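Epoxyqueuosine reductase (Streptococcus thermophilus, PDB 5D6S) binds cobalamin and iron-sulfur clusters, as a member of the QueG family of reductases that carries a 4Fe-4S double-cluster binding domain. Local coordinates at residues G159-T164 with E194-L199; I78-R81 with K85-L88. One frame throughout, in Å; residues are numbered along the deposited sequence.

Interaction 1 of 2, residues G159-T164 with E194-L199; sequences GALVDT and ELITNL
The carboxylates of D163 and E194 meet at the start of helix 163-169, their planes 59° apart and their side chains crossing at roughly a right angle. Oxygen OE1 of E194 stands over one face of the D163 group, 3.0 Å from D163 CG. Seen from the other partner, D163 OD1 comes in between the two oxygens of E194, tilted a little from that carboxylate's plane, and lies 2.8 Å from E194 OE2. These oxygens are both acceptors, so two acidic groups lie against each other here without a hydrogen bond between them. The remaining oxygen, D163 OD2, accepts from the backbone N of D157, which gives the aspartate a backbone partner in the loop that leads into the helix.

E194 reaches across from strand 190-197 because its chain is bent by the turn about CB-CG (chi2 95°), which brings the carboxylate to the helix start. Beside it, the CB of L161 packs 3.9 Å from E194 OE2. Farther along the strand the contact becomes apolar: L161 and I196 extend toward each other tip to tip, with L161 CD1 3.7 Å from I196 CD1. M155, on the neighbouring antiparallel strand 152-155, touches L161, E194 and I196 alike. A water lies 2.8 Å from D163 O and may join it to E194 OE1, though the distance to the glutamate is doubtful.

The example illustrates how a sheet strand can back a ligand-binding turn. V162 is the N-cap of helix 163-169, and the backbone around it faces cobalamin, with D163 N donating to the ligand and L161 O accepting from it. The chemistry therefore divides: backbone groups and the D163 side chain serve the pocket, while E194 and I196 form a buried second layer behind D163 and L161, one acidic and one apolar.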
loop_
_atom_site.group_PDB
_atom_site.type_symbol
_atom_site.label_atom_id
_atom_site.label_comp_id
_atom_site.label_asym_id
_atom_site.label_seq_id
_atom_site.Cartn_x
_atom_site.Cartn_y
_atom_site.Cartn_z
ATOM N N GLY A 159 -5.437 13.379 1.002
ATOM C CA GLY A 159 -5.861 14.628 0.376
ATOM C C GLY A 159 -6.308 14.445 -1.081
ATOM O O GLY A 159 -6.175 13.362 -1.663
ATOM N N ALA A 160 -6.776 15.544 -1.685
ATOM C CA ALA A 160 -7.356 15.558 -3.040
ATOM C C ALA A 160 -6.336 15.578 -4.176
ATOM O O ALA A 160 -6.599 15.085 -5.271
ATOM C CB ALA A 160 -8.259 16.752 -3.195
ATOM N N LEU A 161 -5.166 16.114 -3.919
ATOM C CA LEU A 161 -4.152 16.151 -4.969
ATOM C C LEU A 161 -3.584 14.775 -5.314
ATOM O O LEU A 161 -3.595 13.843 -4.497
ATOM C CB LEU A 161 -3.003 17.110 -4.602
ATOM C CG LEU A 161 -3.447 18.572 -4.452
ATOM C CD1 LEU A 161 -2.231 19.425 -4.150
ATOM C CD2 LEU A 161 -4.175 19.081 -5.683
ATOM N N VAL A 162 -3.049 14.698 -6.530
ATOM C CA VAL A 162 -2.273 13.558 -6.988
ATOM C C VAL A 162 -0.859 13.725 -6.426
ATOM O O VAL A 162 -0.049 14.422 -6.994
ATOM C CB VAL A 162 -2.248 13.479 -8.525
ATOM C CG1 VAL A 162 -1.528 12.223 -8.968
ATOM C CG2 VAL A 162 -3.665 13.516 -9.078
ATOM N N ASP A 163 -0.586 13.095 -5.286
ATOM C CA ASP A 163 0.674 13.273 -4.550
ATOM C C ASP A 163 1.900 13.000 -5.420
ATOM O O ASP A 163 3.003 13.470 -5.161
ATOM C CB ASP A 163 0.727 12.307 -3.364
ATOM C CG ASP A 163 -0.257 12.654 -2.272
ATOM O OD1 ASP A 163 -1.028 13.635 -2.441
ATOM O OD2 ASP A 163 -0.253 11.932 -1.239
ATOM N N THR A 164 1.684 12.190 -6.436
ATOM C CA THR A 164 2.754 11.636 -7.195
ATOM C C THR A 164 3.213 12.668 -8.240
ATOM O O THR A 164 4.404 12.818 -8.491
ATOM C CB THR A 164 2.264 10.297 -7.778
ATOM O OG1 THR A 164 3.324 9.337 -7.745
ATOM C CG2 THR A 164 1.701 10.437 -9.175
ATOM N N GLU A 194 2.530 16.942 0.759
ATOM C CA GLU A 194 2.452 18.284 0.174
ATOM C C GLU A 194 2.001 19.295 1.203
ATOM O O GLU A 194 1.131 19.017 2.019
ATOM C CB GLU A 194 1.414 18.379 -0.934
ATOM C CG GLU A 194 1.614 17.433 -2.080
ATOM C CD GLU A 194 0.814 16.180 -1.919
ATOM O OE1 GLU A 194 1.452 15.109 -1.863
ATOM O OE2 GLU A 194 -0.436 16.277 -1.826
ATOM N N LEU A 195 2.583 20.485 1.121
ATOM C CA LEU A 195 2.095 21.639 1.852
ATOM C C LEU A 195 1.734 22.703 0.823
ATOM O O LEU A 195 2.614 23.357 0.249
ATOM C CB LEU A 195 3.168 22.145 2.814
ATOM C CG LEU A 195 2.730 23.216 3.798
ATOM C CD1 LEU A 195 1.630 22.718 4.717
ATOM C CD2 LEU A 195 3.933 23.655 4.620
ATOM N N ILE A 196 0.440 22.830 0.549
ATOM C CA ILE A 196 -0.054 23.904 -0.308
ATOM C C ILE A 196 0.047 25.188 0.501
ATOM O O ILE A 196 -0.233 25.193 1.698
ATOM C CB ILE A 196 -1.516 23.704 -0.734
ATOM C CG1 ILE A 196 -1.702 22.377 -1.461
ATOM C CG2 ILE A 196 -1.955 24.822 -1.671
ATOM C CD1 ILE A 196 -3.159 21.992 -1.645
ATOM N N THR A 197 0.447 26.273 -0.157
ATOM C CA THR A 197 0.784 27.512 0.544
ATOM C C THR A 197 0.579 28.786 -0.302
ATOM O O THR A 197 0.517 28.739 -1.534
ATOM C CB THR A 197 2.226 27.432 1.116
ATOM O OG1 THR A 197 2.650 28.718 1.561
ATOM C CG2 THR A 197 3.203 26.964 0.085
ATOM N N ASN A 198 0.501 29.927 0.387
ATOM C CA ASN A 198 0.360 31.252 -0.258
ATOM C C ASN A 198 1.682 32.020 -0.445
ATOM O O ASN A 198 1.670 33.222 -0.691
ATOM C CB ASN A 198 -0.609 32.123 0.535
ATOM C CG ASN A 198 -0.028 32.605 1.854
ATOM O OD1 ASN A 198 1.065 32.203 2.265
ATOM N ND2 ASN A 198 -0.779 33.446 2.542
ATOM N N LEU A 199 2.808 31.321 -0.345
ATOM C CA LEU A 199 4.127 31.921 -0.535
ATOM C C LEU A 199 4.504 32.037 -2.012
ATOM O O LEU A 199 4.151 31.191 -2.825
ATOM C CB LEU A 199 5.196 31.109 0.202
ATOM C CG LEU A 199 5.419 31.373 1.699
ATOM C CD1 LEU A 199 4.134 31.727 2.430
ATOM C CD2 LEU A 199 6.106 30.183 2.361
HETATM O O HOH W 1 3.589 15.139 -2.974
#

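Interaction 2 of 2, residues I78-R81 with K85-L88; sequences IEER and KLSL
L86 leans on helix 78-82 with one branch of its side chain. Its CB begins the contact, 4.3 Å from E80 CG. The chain then runs on extended (chi2 -179°) and carries CD1 onto the backbone between E79 and E80. There the methyl lies 3.9 Å from E79 O and 4.0 Å from E80 N, with the CB of E79 at a similar distance. Within this contact it rests on a peptide link and the root of a glutamate. The carboxylate of E79 leads elsewhere, to a salt bridge between its OE2 and R62 of helix 55-67.

One residue on, the link is made through solvent. Water 2 donates to E80 O at 2.7 Å and accepts from S87 OG at 2.6 Å, spanning a gap too wide for a direct bond.

The chain thus turns back on its own short helix, and the helix and the turn at 85-87 touch lightly at the surface. L86, chiefly through CD1, makes the closest direct approaches, and one water accepts from the serine hydroxyl while giving its own proton to the helix carbonyl, linking the two.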
loop_
_atom_site.group_PDB
_atom_site.type_symbol
_atom_site.label_atom_id
_atom_site.label_comp_id
_atom_site.label_asym_id
_atom_site.label_seq_id
_atom_site.Cartn_x
_atom_site.Cartn_y
_atom_site.Cartn_z
ATOM N N ILE A 78 -13.036 15.152 -9.270
ATOM C CA ILE A 78 -11.888 15.332 -10.179
ATOM C C ILE A 78 -11.375 16.771 -10.232
ATOM O O ILE A 78 -10.178 16.983 -10.291
ATOM C CB ILE A 78 -12.205 14.780 -11.585
ATOM C CG1 ILE A 78 -12.088 13.246 -11.552
ATOM C CG2 ILE A 78 -11.263 15.344 -12.631
ATOM C CD1 ILE A 78 -13.163 12.533 -12.343
ATOM N N GLU A 79 -12.280 17.746 -10.166
ATOM C CA GLU A 79 -11.888 19.167 -10.125
ATOM C C GLU A 79 -10.982 19.468 -8.955
ATOM O O GLU A 79 -9.934 20.082 -9.132
ATOM C CB GLU A 79 -13.106 20.084 -10.046
ATOM C CG GLU A 79 -13.768 20.363 -11.383
ATOM C CD GLU A 79 -14.606 19.195 -11.894
ATOM O OE1 GLU A 79 -14.889 18.251 -11.115
ATOM O OE2 GLU A 79 -14.975 19.222 -13.095
ATOM N N GLU A 80 -11.362 19.011 -7.761
ATOM C CA GLU A 80 -10.543 19.243 -6.544
ATOM C C GLU A 80 -9.131 18.619 -6.664
ATOM O O GLU A 80 -8.196 18.963 -5.926
ATOM C CB GLU A 80 -11.260 18.725 -5.279
ATOM C CG GLU A 80 -12.261 19.718 -4.711
ATOM C CD GLU A 80 -13.127 19.194 -3.570
ATOM O OE1 GLU A 80 -14.052 19.940 -3.179
ATOM O OE2 GLU A 80 -12.922 18.065 -3.068
ATOM N N ARG A 81 -9.012 17.697 -7.609
ATOM C CA ARG A 81 -7.800 16.949 -7.829
ATOM C C ARG A 81 -6.739 17.701 -8.642
ATOM O O ARG A 81 -5.533 17.527 -8.424
ATOM C CB ARG A 81 -8.170 15.680 -8.566
ATOM C CG ARG A 81 -7.369 14.501 -8.111
ATOM C CD ARG A 81 -8.157 13.562 -7.233
ATOM N NE ARG A 81 -7.736 12.229 -7.610
ATOM C CZ ARG A 81 -6.608 11.631 -7.236
ATOM N NH1 ARG A 81 -6.340 10.430 -7.715
ATOM N NH2 ARG A 81 -5.770 12.187 -6.377
ATOM N N LYS A 85 -6.357 25.620 -6.079
ATOM C CA LYS A 85 -7.021 26.763 -5.453
ATOM C C LYS A 85 -8.338 26.370 -4.788
ATOM O O LYS A 85 -8.799 27.056 -3.875
ATOM C CB LYS A 85 -7.226 27.906 -6.453
ATOM C CG LYS A 85 -5.946 28.660 -6.779
ATOM C CD LYS A 85 -6.102 29.545 -8.007
ATOM C CE LYS A 85 -4.751 29.818 -8.661
ATOM N NZ LYS A 85 -4.933 30.452 -9.994
ATOM N N LEU A 86 -8.928 25.262 -5.235
ATOM C CA LEU A 86 -10.129 24.719 -4.586
ATOM C C LEU A 86 -9.856 24.178 -3.180
ATOM O O LEU A 86 -10.756 24.093 -2.374
ATOM C CB LEU A 86 -10.761 23.637 -5.453
ATOM C CG LEU A 86 -11.354 24.136 -6.772
ATOM C CD1 LEU A 86 -11.981 22.992 -7.568
ATOM C CD2 LEU A 86 -12.403 25.207 -6.528
ATOM N N SER A 87 -8.608 23.825 -2.894
ATOM C CA SER A 87 -8.194 23.435 -1.542
ATOM C C SER A 87 -7.728 24.617 -0.682
ATOM O O SER A 87 -7.684 24.489 0.542
ATOM C CB SER A 87 -7.061 22.390 -1.587
ATOM O OG SER A 87 -7.494 21.162 -2.135
ATOM N N LEU A 88 -7.319 25.725 -1.306
ATOM C CA LEU A 88 -6.814 26.877 -0.539
ATOM C C LEU A 88 -7.401 28.268 -0.933
ATOM O O LEU A 88 -7.932 28.967 -0.067
ATOM C CB LEU A 88 -5.277 26.893 -0.517
ATOM C CG LEU A 88 -4.591 27.846 0.491
ATOM C CD1 LEU A 88 -5.163 27.788 1.896
ATOM C CD2 LEU A 88 -3.092 27.578 0.561
HETATM O O HOH W 2 -7.856 21.393 -4.715
#

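In the fold
The two contacts follow one another along the chain, with centres about 10 Å apart, and the side chain of R81 joins them. R81 NH2 probably hydrogen-bonds to A160 O at 3.2 Å, while R81 NH1 bonds to cobalamin, so the helix of interaction 2 and the turn of interaction 1 meet at the ligand. A160 CB also packs 3.5 Å from E80 O, and S87 and L88 touch I196 on strand 190-197. R81 apart, the two differ in their distance from the ligand: the side chain of S87 is about 11 Å from cobalamin, that of D163 about 3 Å. Interaction 1 is buried, whereas interaction 2 lies at the surface.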